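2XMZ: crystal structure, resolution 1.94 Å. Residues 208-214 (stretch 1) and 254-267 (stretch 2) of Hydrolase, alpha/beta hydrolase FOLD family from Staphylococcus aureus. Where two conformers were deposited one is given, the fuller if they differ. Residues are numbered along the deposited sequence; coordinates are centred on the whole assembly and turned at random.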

ATOM      1  N   VAL A 208      -8.856  15.745  -1.050  1.00 26.78           N
ATOM      2  CA  VAL A 208      -8.015  15.947   0.133  1.00 26.15           C
ATOM      3  C   VAL A 208      -6.564  16.167  -0.294  1.00 25.54           C
ATOM      4  O   VAL A 208      -6.172  15.746  -1.383  1.00 24.18           O
ATOM      5  N   PRO A 209      -5.772  16.858   0.546  1.00 26.08           N
ATOM      6  CA  PRO A 209      -4.358  16.956   0.216  1.00 26.03           C
ATOM      7  C   PRO A 209      -3.758  15.562   0.019  1.00 24.54           C
ATOM      8  O   PRO A 209      -3.979  14.676   0.843  1.00 23.87           O
ATOM      9  N   THR A 210      -3.010  15.383  -1.067  1.00 24.91           N
ATOM     10  CA  THR A 210      -2.463  14.067  -1.440  1.00 24.73           C
ATOM     11  C   THR A 210      -0.968  14.190  -1.707  1.00 25.47           C
ATOM     12  O   THR A 210      -0.529  15.082  -2.465  1.00 25.90           O
ATOM     13  N   LEU A 211      -0.178  13.339  -1.049  1.00 24.12           N
ATOM     14  CA  LEU A 211       1.248  13.253  -1.342  1.00 24.49           C
ATOM     15  C   LEU A 211       1.469  11.991  -2.162  1.00 23.18           C
ATOM     16  O   LEU A 211       1.045  10.933  -1.772  1.00 22.45           O
ATOM     17  N   ILE A 212       2.127  12.125  -3.307  1.00 23.79           N
ATOM     18  CA  ILE A 212       2.458  10.975  -4.150  1.00 22.92           C
ATOM     19  C   ILE A 212       3.969  10.786  -4.210  1.00 23.43           C
ATOM     20  O   ILE A 212       4.717  11.735  -4.483  1.00 24.98           O
ATOM     21  N   LEU A 213       4.414   9.563  -3.925  1.00 22.55           N
ATOM     22  CA  LEU A 213       5.833   9.238  -3.904  1.00 23.40           C
ATOM     23  C   LEU A 213       6.089   8.141  -4.923  1.00 23.19           C
ATOM     24  O   LEU A 213       5.322   7.178  -5.022  1.00 22.75           O
ATOM     25  N   ALA A 214       7.163   8.299  -5.686  1.00 23.38           N
ATOM     26  CA  ALA A 214       7.636   7.246  -6.581  1.00 23.64           C
ATOM     27  C   ALA A 214       9.161   7.215  -6.493  1.00 24.43           C
ATOM     28  O   ALA A 214       9.778   8.212  -6.149  1.00 25.56           O
ATOM     29  N   GLU A 254      14.633   9.542   4.237  1.00 37.40           N
ATOM     30  CA  GLU A 254      14.035  10.463   3.284  1.00 37.16           C
ATOM     31  C   GLU A 254      12.528  10.210   3.220  1.00 35.01           C
ATOM     32  O   GLU A 254      11.735  11.151   3.283  1.00 35.00           O
ATOM     33  N   PHE A 255      12.141   8.940   3.114  1.00 33.63           N
ATOM     34  CA  PHE A 255      10.727   8.556   3.147  1.00 32.02           C
ATOM     35  C   PHE A 255      10.041   9.185   4.373  1.00 32.60           C
ATOM     36  O   PHE A 255       9.004   9.839   4.233  1.00 32.11           O
ATOM     37  N   ASP A 256      10.623   8.987   5.555  1.00 33.31           N
ATOM     38  CA  ASP A 256      10.081   9.551   6.798  1.00 34.54           C
ATOM     39  C   ASP A 256       9.996  11.081   6.780  1.00 35.79           C
ATOM     40  O   ASP A 256       8.972  11.661   7.161  1.00 35.00           O
ATOM     41  N   THR A 257      11.075  11.715   6.323  1.00 37.18           N
ATOM     42  CA  THR A 257      11.156  13.172   6.216  1.00 38.72           C
ATOM     43  C   THR A 257      10.056  13.721   5.306  1.00 37.89           C
ATOM     44  O   THR A 257       9.402  14.702   5.661  1.00 37.94           O
ATOM     45  N   MET A 258       9.855  13.080   4.149  1.00 36.81           N
ATOM     46  CA  MET A 258       8.801  13.497   3.219  1.00 36.94           C
ATOM     47  C   MET A 258       7.414  13.410   3.847  1.00 35.76           C
ATOM     48  O   MET A 258       6.595  14.304   3.658  1.00 36.45           O
ATOM     49  N   ILE A 259       7.158  12.356   4.613  1.00 34.75           N
ATOM     50  CA  ILE A 259       5.830  12.161   5.207  1.00 33.65           C
ATOM     51  C   ILE A 259       5.582  13.212   6.294  1.00 34.57           C
ATOM     52  O   ILE A 259       4.549  13.888   6.293  1.00 34.21           O
ATOM     53  N   LEU A 260       6.546  13.340   7.203  1.00 35.05           N
ATOM     54  CA  LEU A 260       6.461  14.278   8.313  1.00 36.64           C
ATOM     55  C   LEU A 260       6.263  15.711   7.823  1.00 36.75           C
ATOM     56  O   LEU A 260       5.464  16.443   8.390  1.00 36.92           O
ATOM     57  N   GLY A 261       6.965  16.082   6.751  1.00 36.74           N
ATOM     58  CA  GLY A 261       6.890  17.427   6.185  1.00 37.72           C
ATOM     59  C   GLY A 261       5.538  17.712   5.546  1.00 37.13           C
ATOM     60  O   GLY A 261       5.003  18.824   5.678  1.00 38.14           O
ATOM     61  N   PHE A 262       4.998  16.716   4.844  1.00 35.08           N
ATOM     62  CA  PHE A 262       3.641  16.780   4.288  1.00 34.59           C
ATOM     63  C   PHE A 262       2.648  16.913   5.433  1.00 35.65           C
ATOM     64  O   PHE A 262       1.880  17.880   5.486  1.00 36.57           O
ATOM     65  N   LEU A 263       2.695  15.962   6.364  1.00 35.66           N
ATOM     66  CA  LEU A 263       1.864  16.020   7.571  1.00 37.48           C
ATOM     67  C   LEU A 263       1.988  17.354   8.309  1.00 39.61           C
ATOM     68  O   LEU A 263       0.991  17.873   8.790  1.00 40.24           O
ATOM     69  N   LYS A 264       3.206  17.894   8.390  1.00 41.61           N
ATOM     70  CA  LYS A 264       3.461  19.214   8.996  1.00 44.48           C
ATOM     71  C   LYS A 264       2.659  20.295   8.252  1.00 45.49           C
ATOM     72  O   LYS A 264       1.925  21.069   8.873  1.00 45.78           O
ATOM     73  N   GLU A 265       2.793  20.313   6.922  1.00 45.91           N
ATOM     74  CA  GLU A 265       2.143  21.305   6.057  1.00 48.36           C
ATOM     75  C   GLU A 265       0.628  21.263   6.124  1.00 48.95           C
ATOM     76  O   GLU A 265      -0.031  22.291   5.992  1.00 50.02           O
ATOM     77  N   GLU A 266       0.083  20.071   6.331  1.00 49.23           N
ATOM     78  CA  GLU A 266      -1.360  19.882   6.310  1.00 50.79           C
ATOM     79  C   GLU A 266      -2.007  19.857   7.702  1.00 53.31           C
ATOM     80  O   GLU A 266      -3.215  19.683   7.812  1.00 53.78           O
ATOM     81  N   GLN A 267      -1.216  20.075   8.756  1.00 56.58           N
ATOM     82  CA  GLN A 267      -1.747  20.235  10.126  1.00 60.11           C
ATOM     83  C   GLN A 267      -3.036  21.080  10.178  1.00 62.27           C
ATOM     84  O   GLN A 267      -3.880  20.883  11.055  1.00 63.06           O
TER

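A helix laid against a β-strand in an α/β fold makes its contact mainly through side chains, since the strand's backbone polar groups lie in the plane of its sheet. The pairing of the strand that includes Leu211 and Leu213 with the helix running through Phe255 to Phe262 in this hydrolase is a compact example. The two elements run nearly antiparallel, at 165°, their axes approach to 9.8 Å, and no hydrogen bond crosses between them. Alternation along the strand decides which side chains face the helix: Leu211 and Leu213 direct their CA-to-CB bonds toward the helix, as does Pro209 just before them, whereas Thr210 points away and its OG1 donates to Val208 O at 3.1 Å.

On the helix the contacts fall on one side, at Phe255, the adjacent pair Met258 and Ile259, then Phe262 and Glu266, roughly a turn apart. Phe255 comes first. Its CA-to-CB bond points sideways, but a t rotamer (chi1 170°) carries the ring nearer the strand, where CD1 lies 4.0 Å from Leu213 CD1, an oblique approach. One turn on, Met258 starts toward the strand and then, with chi1 and chi2 both m, leads its end away, so that the contact is left to the base of the side chain: its CB is 4.4 Å from Leu213 CD2. Its backbone also takes part, Met258 O lying 3.8 Å from Leu211 CD2 while accepting the helical hydrogen bond from Phe262 N.

Ile259 shows the reverse behaviour. It leaves the backbone sideways, yet with chi1 and chi2 both m its CD1 reaches both leucines, 3.9 Å from Leu213 CD1 and 4.1 Å from Leu211 CD2. Gly261 has no side chain and makes no contact with the strand.

Phe262, buried and in a t rotamer (chi1 171°), is the centrepiece, with 78 Å² covered by the other stretch. Leu211, itself t at chi1 and p at chi2, sets its CB over one face of the ring, 3.7 Å from the centroid of the Phe262 ring and only 10° off the normal, a CH-π contact. At the ring edge, Pro209 O sits 3.5 Å from Phe262 CZ, and Pro209 CB packs 4.0 Å from the same CZ.

Glu266 closes the row. Its CA-to-CB bond points toward the strand, and with chi1 and chi2 both m its OE1 comes 3.3 Å from Pro209 CG, a contact between a carboxylate oxygen and a ring carbon. Over the whole contact 376 Å² is buried, and cohesion rests chiefly on apolar packing rather than on paired polar groups.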

ATOM      1  CB  VAL A 208      -8.137  14.766   1.163  1.00 25.86           C
ATOM      2  CG1 VAL A 208      -9.573  14.700   1.728  1.00 26.85           C
ATOM      3  CG2 VAL A 208      -7.713  13.431   0.562  1.00 23.39           C
ATOM      4  CB  PRO A 209      -3.759  17.647   1.439  1.00 26.55           C
ATOM      5  CG  PRO A 209      -4.927  18.516   1.966  1.00 28.99           C
ATOM      6  CD  PRO A 209      -6.155  17.699   1.698  1.00 27.36           C
ATOM      7  CB  THR A 210      -3.197  13.492  -2.670  1.00 24.55           C
ATOM      8  OG1 THR A 210      -4.581  13.316  -2.348  1.00 25.17           O
ATOM      9  CG2 THR A 210      -2.633  12.129  -3.096  1.00 21.28           C
ATOM     10  CB  LEU A 211       2.082  13.163  -0.062  1.00 25.07           C
ATOM     11  CG  LEU A 211       3.602  12.978  -0.225  1.00 25.06           C
ATOM     12  CD1 LEU A 211       4.290  14.227  -0.872  1.00 25.59           C
ATOM     13  CD2 LEU A 211       4.238  12.641   1.117  1.00 24.17           C
ATOM     14  CB  ILE A 212       1.855  11.130  -5.567  1.00 23.26           C
ATOM     15  CG1 ILE A 212       0.324  11.217  -5.477  1.00 23.76           C
ATOM     16  CG2 ILE A 212       2.320   9.994  -6.475  1.00 22.07           C
ATOM     17  CD1 ILE A 212      -0.359  11.960  -6.641  1.00 24.06           C
ATOM     18  CB  LEU A 213       6.271   8.780  -2.510  1.00 23.71           C
ATOM     19  CG  LEU A 213       5.933   9.699  -1.328  1.00 26.30           C
ATOM     20  CD1 LEU A 213       6.303   9.063  -0.009  1.00 29.01           C
ATOM     21  CD2 LEU A 213       6.612  11.049  -1.454  1.00 27.39           C
ATOM     22  CB  ALA A 214       7.180   7.513  -8.020  1.00 24.04           C
ATOM     23  CB  GLU A 254      14.700  10.322   1.909  1.00 37.32           C
ATOM     24  CG  GLU A 254      14.243  11.300   0.840  1.00 37.97           C
ATOM     25  CD  GLU A 254      14.618  12.729   1.136  1.00 42.03           C
ATOM     26  OE1 GLU A 254      15.540  12.960   1.960  1.00 43.70           O
ATOM     27  OE2 GLU A 254      13.976  13.624   0.547  1.00 42.61           O
ATOM     28  CB  PHE A 255      10.564   7.024   3.138  1.00 30.64           C
ATOM     29  CG  PHE A 255       9.157   6.559   3.412  1.00 29.04           C
ATOM     30  CD1 PHE A 255       8.224   6.446   2.378  1.00 27.66           C
ATOM     31  CD2 PHE A 255       8.759   6.255   4.709  1.00 28.92           C
ATOM     32  CE1 PHE A 255       6.911   6.023   2.638  1.00 26.81           C
ATOM     33  CE2 PHE A 255       7.458   5.836   4.978  1.00 27.82           C
ATOM     34  CZ  PHE A 255       6.530   5.723   3.941  1.00 26.36           C
ATOM     35  CB  ASP A 256      10.898   9.095   8.007  1.00 35.60           C
ATOM     36  CG  ASP A 256      10.669   7.638   8.354  1.00 34.88           C
ATOM     37  OD1 ASP A 256       9.675   7.064   7.869  1.00 33.02           O
ATOM     38  OD2 ASP A 256      11.482   7.081   9.125  1.00 34.86           O
ATOM     39  CB  THR A 257      12.525  13.598   5.679  1.00 39.83           C
ATOM     40  OG1 THR A 257      13.543  13.083   6.542  1.00 42.54           O
ATOM     41  CG2 THR A 257      12.641  15.125   5.595  1.00 40.86           C
ATOM     42  CB  MET A 258       8.831  12.711   1.902  1.00 36.50           C
ATOM     43  CG  MET A 258      10.018  12.980   0.960  1.00 38.98           C
ATOM     44  SD  MET A 258      10.305  14.696   0.454  1.00 46.57           S
ATOM     45  CE  MET A 258      11.369  15.296   1.781  1.00 49.10           C
ATOM     46  CB  ILE A 259       5.672  10.762   5.817  1.00 33.07           C
ATOM     47  CG1 ILE A 259       6.040   9.669   4.803  1.00 33.06           C
ATOM     48  CG2 ILE A 259       4.243  10.556   6.349  1.00 31.96           C
ATOM     49  CD1 ILE A 259       5.094   9.528   3.654  1.00 31.55           C
ATOM     50  CB  LEU A 260       7.701  14.180   9.201  1.00 38.16           C
ATOM     51  CG  LEU A 260       7.875  12.920  10.058  1.00 38.12           C
ATOM     52  CD1 LEU A 260       9.312  12.851  10.613  1.00 40.58           C
ATOM     53  CD2 LEU A 260       6.880  12.865  11.205  1.00 39.99           C
ATOM     54  CB  PHE A 262       3.339  15.511   3.469  1.00 32.54           C
ATOM     55  CG  PHE A 262       1.884  15.363   3.031  1.00 31.17           C
ATOM     56  CD1 PHE A 262       1.351  16.168   2.017  1.00 31.36           C
ATOM     57  CD2 PHE A 262       1.062  14.402   3.622  1.00 28.59           C
ATOM     58  CE1 PHE A 262      -0.000  16.002   1.595  1.00 30.17           C
ATOM     59  CE2 PHE A 262      -0.285  14.230   3.221  1.00 28.48           C
ATOM     60  CZ  PHE A 262      -0.810  15.029   2.190  1.00 27.50           C
ATOM     61  CB  LEU A 263       2.149  14.850   8.521  1.00 37.08           C
ATOM     62  CG  LEU A 263       1.875  13.419   8.021  1.00 35.63           C
ATOM     63  CD1 LEU A 263       2.323  12.401   9.057  1.00 34.31           C
ATOM     64  CD2 LEU A 263       0.407  13.186   7.646  1.00 35.75           C
ATOM     65  CB  LYS A 264       4.964  19.561   8.946  1.00 45.32           C
ATOM     66  CG  LYS A 264       5.607  20.096  10.249  1.00 46.84           C
ATOM     67  CD  LYS A 264       4.874  21.272  10.856  1.00 46.89           C
ATOM     68  CE  LYS A 264       5.594  21.804  12.099  0.50 48.16           C
ATOM     69  NZ  LYS A 264       6.896  22.464  11.781  0.50 46.83           N
ATOM     70  CB  GLU A 265       2.588  21.134   4.607  1.00 47.22           C
ATOM     71  CG  GLU A 265       3.995  21.602   4.353  1.00 50.89           C
ATOM     72  CD  GLU A 265       4.605  21.006   3.102  1.00 52.10           C
ATOM     73  OE1 GLU A 265       4.034  20.045   2.542  1.00 52.92           O
ATOM     74  OE2 GLU A 265       5.673  21.505   2.683  1.00 55.34           O
ATOM     75  CB  GLU A 266      -1.733  18.644   5.476  1.00 48.65           C
ATOM     76  CG  GLU A 266      -1.131  18.612   4.060  1.00 47.05           C
ATOM     77  CD  GLU A 266      -1.549  19.787   3.163  1.00 46.88           C
ATOM     78  OE1 GLU A 266      -2.625  20.374   3.376  1.00 46.51           O
ATOM     79  OE2 GLU A 266      -0.802  20.108   2.214  1.00 46.98           O
ATOM     80  CB  GLN A 267      -0.670  20.796  11.086  1.00 61.86           C
ATOM     81  CG  GLN A 267      -0.532  22.335  11.150  1.00 64.56           C
ATOM     82  CD  GLN A 267      -1.056  22.942  12.462  1.00 67.21           C
ATOM     83  OE1 GLN A 267      -0.321  23.056  13.447  1.00 67.57           O
ATOM     84  NE2 GLN A 267      -2.326  23.353  12.466  1.00 67.72           N
TER